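Local atomic coordinates of phosphodiesterase (Trypanosoma brucei brucei, PDB entry 5H2Q), a protein that belongs to the phosphodiesterase family of the HD clan, an all-helical fold with a bound zinc ion and a magnesium ion in this crystal. Residues V96-T99 against I100-L104; G107-Y110 against E111-T114. All coordinates share one frame; numbering follows the deposited sequence.

Contact 1: V96-T99 against I100-L104; sequences VCQT and IYTFL
Thr99 O takes two donors from the next turn of its helix. Thr102 OG1 reaches it at 2.6 Å, lying in the carbonyl plane on a lone pair with a C=O...donor angle of 135°, while Phe103 N lies 3.0 Å from the same Thr99 O and also in that plane. The hydroxyl can bend back because chi1 of Thr102 is 72°, which sets OG1 between the backbone N and the carbonyl carbon. The methyl, Thr102 CG2, is thereby turned to Gln98, 3.5 Å from Gln98 NE2; that amide nitrogen is itself bonded to Val26 O and Asp28 O. All of this lies within about a turn and a half of helix 90-105, a helix of the all-helical phosphodiesterase fold, largely buried at this contact, where i to i+4 bonds run on regularly, as in Ile100 N to Val96 O at 2.9 Å and 167°. Phe103 lays one ring face over Thr99 O, which sits 3.6 Å above the ring plane and toward its rim. Alongside, Thr99 CG2 meets the far end of the ring, 3.4 Å from Phe103 CZ, and Thr99 OG1 turns back to Asp95 O and also bonds Lys248 NZ. Val96 and Ile100 run side by side on another flank, Val96 CG1 being 3.7 Å from Ile100 CD1, and Ala125 and Leu121 of helix 115-127 pack against this pair.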
loop_
_atom_site.group_PDB
_atom_site.type_symbol
_atom_site.label_atom_id
_atom_site.label_comp_id
_atom_site.label_asym_id
_atom_site.label_seq_id
_atom_site.Cartn_x
_atom_site.Cartn_y
_atom_site.Cartn_z
ATOM N N VAL A 96 0.012 4.773 0.648
ATOM C CA VAL A 96 0.860 3.681 1.152
ATOM C C VAL A 96 2.351 4.003 0.925
ATOM O O VAL A 96 3.183 3.769 1.814
ATOM C CB VAL A 96 0.431 2.303 0.614
ATOM C CG1 VAL A 96 1.474 1.235 0.930
ATOM C CG2 VAL A 96 -0.944 1.909 1.173
ATOM N N CYS A 97 2.659 4.586 -0.237
ATOM C CA CYS A 97 4.018 4.989 -0.605
ATOM C C CYS A 97 4.512 6.019 0.408
ATOM O O CYS A 97 5.563 5.826 1.013
ATOM C CB CYS A 97 4.036 5.553 -2.020
ATOM S SG CYS A 97 5.686 6.015 -2.602
ATOM N N GLN A 98 3.725 7.107 0.608
ATOM C CA GLN A 98 4.065 8.191 1.548
ATOM C C GLN A 98 4.219 7.657 2.983
ATOM O O GLN A 98 5.161 8.037 3.697
ATOM C CB GLN A 98 3.019 9.304 1.463
ATOM C CG GLN A 98 3.478 10.596 2.165
ATOM C CD GLN A 98 3.210 10.614 3.667
ATOM O OE1 GLN A 98 2.330 9.919 4.188
ATOM N NE2 GLN A 98 3.989 11.403 4.405
ATOM N N THR A 99 3.293 6.791 3.405
ATOM C CA THR A 99 3.325 6.218 4.755
ATOM C C THR A 99 4.565 5.382 4.975
ATOM O O THR A 99 5.266 5.578 5.970
ATOM C CB THR A 99 2.040 5.414 5.037
ATOM O OG1 THR A 99 0.936 6.276 4.811
ATOM C CG2 THR A 99 1.986 4.916 6.473
ATOM N N ILE A 100 4.884 4.482 4.034
ATOM C CA ILE A 100 6.077 3.645 4.149
ATOM C C ILE A 100 7.315 4.559 4.223
ATOM O O ILE A 100 8.204 4.321 5.033
ATOM C CB ILE A 100 6.159 2.588 3.042
ATOM C CG1 ILE A 100 5.059 1.496 3.274
ATOM C CG2 ILE A 100 7.535 1.931 3.003
ATOM C CD1 ILE A 100 4.922 0.578 2.128
ATOM N N TYR A 101 7.342 5.628 3.416
ATOM C CA TYR A 101 8.450 6.577 3.480
ATOM C C TYR A 101 8.633 7.065 4.953
ATOM O O TYR A 101 9.762 7.088 5.457
ATOM C CB TYR A 101 8.181 7.783 2.575
ATOM C CG TYR A 101 9.378 8.706 2.519
ATOM C CD1 TYR A 101 9.585 9.674 3.500
ATOM C CD2 TYR A 101 10.312 8.598 1.495
ATOM C CE1 TYR A 101 10.713 10.496 3.475
ATOM C CE2 TYR A 101 11.448 9.405 1.464
ATOM C CZ TYR A 101 11.636 10.364 2.446
ATOM O OH TYR A 101 12.726 11.202 2.375
ATOM N N THR A 102 7.527 7.394 5.642
ATOM C CA THR A 102 7.636 7.822 7.044
ATOM C C THR A 102 8.147 6.722 7.934
ATOM O O THR A 102 8.883 7.032 8.878
ATOM C CB THR A 102 6.351 8.427 7.607
ATOM O OG1 THR A 102 5.386 7.397 7.792
ATOM C CG2 THR A 102 5.782 9.581 6.744
ATOM N N PHE A 103 7.734 5.458 7.691
ATOM C CA PHE A 103 8.232 4.344 8.523
ATOM C C PHE A 103 9.713 4.204 8.344
ATOM O O PHE A 103 10.426 4.028 9.310
ATOM C CB PHE A 103 7.541 3.025 8.191
ATOM C CG PHE A 103 6.049 2.980 8.434
ATOM C CD1 PHE A 103 5.433 3.897 9.290
ATOM C CD2 PHE A 103 5.259 2.014 7.819
ATOM C CE1 PHE A 103 4.049 3.836 9.537
ATOM C CE2 PHE A 103 3.881 1.956 8.068
ATOM C CZ PHE A 103 3.287 2.874 8.908
ATOM N N LEU A 104 10.195 4.326 7.093
ATOM C CA LEU A 104 11.623 4.219 6.832
ATOM C C LEU A 104 12.428 5.358 7.411
ATOM O O LEU A 104 13.435 5.081 8.062
ATOM C CB LEU A 104 11.881 4.147 5.298
ATOM C CG LEU A 104 11.383 2.897 4.580
ATOM C CD1 LEU A 104 11.487 3.053 3.049
ATOM C CD2 LEU A 104 12.151 1.661 5.044
#

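Contact 2: G107-Y110 against E111-T114; sequences GNVY and EKLT
Tyr110 and Glu111 meet through two different first torsions: chi1 of 74° puts the tyrosine CG between its backbone N and carbonyl carbon, folding the ring over the following peptide, and the glutamate CG lies anti to its carbonyl carbon, beside its own N. Glu111 CG consequently stands over one ring face, 3.9 Å from the centroid of the Tyr110 ring and 20° off its normal, a CH-pi contact displaced toward the rim. From there the extended glutamate chain carries its carboxylate alongside the phenol end, its plane 62° from that of the ring. A water joins the two ends, donating to Glu111 OE2 at 2.8 Å and lying 2.7 Å from Tyr110 OH. A second water donates to Glu111 OE1 at 2.6 Å and to Asn108 O. Beneath the side chains the backbone makes a short 3-10 turn, with i to i+3 bonds from Glu111 N to Asn108 O and from Lys112 N to Val109 O, the latter 2.9 Å; both donors stand well above the carbonyl planes. This turn links helix 90-105 to helix 115-127, whose N-cap is Thr114. The Val109 and Lys112 side chains cross at about a right angle, Val109 CG1 being 4.0 Å from Lys112 CG. With both carboxylate oxygens accepting from water and its methylene on the ring, Glu111 probably keeps its charge hydrated while its aliphatic part covers one face of the Tyr110 ring.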
loop_
_atom_site.group_PDB
_atom_site.type_symbol
_atom_site.label_atom_id
_atom_site.label_comp_id
_atom_site.label_asym_id
_atom_site.label_seq_id
_atom_site.Cartn_x
_atom_site.Cartn_y
_atom_site.Cartn_z
ATOM N N GLY A 107 10.580 6.698 11.252
ATOM C CA GLY A 107 10.603 5.530 12.133
ATOM C C GLY A 107 11.928 4.803 12.222
ATOM O O GLY A 107 12.034 3.811 12.948
ATOM N N ASN A 108 12.966 5.273 11.447
ATOM C CA ASN A 108 14.326 4.712 11.383
ATOM C C ASN A 108 14.418 3.280 10.858
ATOM O O ASN A 108 15.456 2.640 11.038
ATOM C CB ASN A 108 15.041 4.814 12.755
ATOM C CG ASN A 108 15.080 6.200 13.342
ATOM O OD1 ASN A 108 15.188 7.200 12.635
ATOM N ND2 ASN A 108 14.986 6.281 14.656
ATOM N N VAL A 109 13.375 2.765 10.157
ATOM C CA VAL A 109 13.454 1.417 9.626
ATOM C C VAL A 109 14.452 1.340 8.456
ATOM O O VAL A 109 14.884 0.244 8.094
ATOM C CB VAL A 109 12.062 0.789 9.299
ATOM C CG1 VAL A 109 12.213 -0.677 8.918
ATOM C CG2 VAL A 109 11.133 0.903 10.503
ATOM N N TYR A 110 14.901 2.504 7.927
ATOM C CA TYR A 110 15.920 2.472 6.870
ATOM C C TYR A 110 17.205 1.748 7.366
ATOM O O TYR A 110 17.922 1.188 6.545
ATOM C CB TYR A 110 16.267 3.895 6.366
ATOM C CG TYR A 110 17.103 4.700 7.331
ATOM C CD1 TYR A 110 18.498 4.657 7.283
ATOM C CD2 TYR A 110 16.507 5.492 8.306
ATOM C CE1 TYR A 110 19.275 5.360 8.209
ATOM C CE2 TYR A 110 17.272 6.177 9.249
ATOM C CZ TYR A 110 18.657 6.120 9.188
ATOM O OH TYR A 110 19.390 6.858 10.100
ATOM N N GLU A 111 17.492 1.788 8.695
ATOM C CA GLU A 111 18.669 1.088 9.241
ATOM C C GLU A 111 18.582 -0.433 9.099
ATOM O O GLU A 111 19.620 -1.107 9.106
ATOM C CB GLU A 111 18.848 1.417 10.730
ATOM C CG GLU A 111 18.965 2.910 11.008
ATOM C CD GLU A 111 19.371 3.216 12.432
ATOM O OE1 GLU A 111 18.877 2.513 13.343
ATOM O OE2 GLU A 111 20.216 4.121 12.637
ATOM N N LYS A 112 17.340 -0.966 8.978
ATOM C CA LYS A 112 17.094 -2.406 8.886
ATOM C C LYS A 112 17.095 -2.935 7.448
ATOM O O LYS A 112 16.933 -4.142 7.251
ATOM C CB LYS A 112 15.736 -2.752 9.529
ATOM C CG LYS A 112 15.391 -2.058 10.869
ATOM C CD LYS A 112 16.342 -2.435 11.997
ATOM C CE LYS A 112 15.867 -1.860 13.301
ATOM N NZ LYS A 112 16.940 -1.890 14.323
ATOM N N LEU A 113 17.225 -2.038 6.444
ATOM C CA LEU A 113 17.182 -2.401 5.034
ATOM C C LEU A 113 18.276 -1.706 4.277
ATOM O O LEU A 113 18.699 -0.633 4.684
ATOM C CB LEU A 113 15.824 -1.940 4.429
ATOM C CG LEU A 113 14.552 -2.646 4.944
ATOM C CD1 LEU A 113 13.312 -2.038 4.291
ATOM C CD2 LEU A 113 14.629 -4.178 4.698
ATOM N N THR A 114 18.703 -2.264 3.143
ATOM C CA THR A 114 19.679 -1.555 2.340
ATOM C C THR A 114 18.939 -0.415 1.631
ATOM O O THR A 114 17.717 -0.455 1.493
ATOM C CB THR A 114 20.325 -2.458 1.287
ATOM O OG1 THR A 114 19.346 -2.856 0.321
ATOM C CG2 THR A 114 21.049 -3.684 1.894
HETATM O O HOH W 1 16.402 1.640 13.472
HETATM O O HOH W 2 21.737 5.650 10.809
#

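Contact 1 and contact 2 follow each other along the chain, their centres 12 Å apart, and the end of helix 90-105 joins them directly. Two probable hydrogen bonds cross: Gly107 N to Thr102 O at 2.9 Å and Tyr110 N to Leu104 O at 3.0 Å, tying the loop back onto the helix. Leu104 CD2 also packs on Leu113 CD1 at 3.9 Å, and Leu237 of helix 227-242 touches Phe103 and Leu104 from one contact and Val109 from the other. Contact 1 is the one near the metal site: the Val96 side chain lies about 5 Å from the zinc ion and about 8 Å from the bound LLI. Contact 2 is more peripheral, centred about 18 Å from the chain centre against about 9 Å.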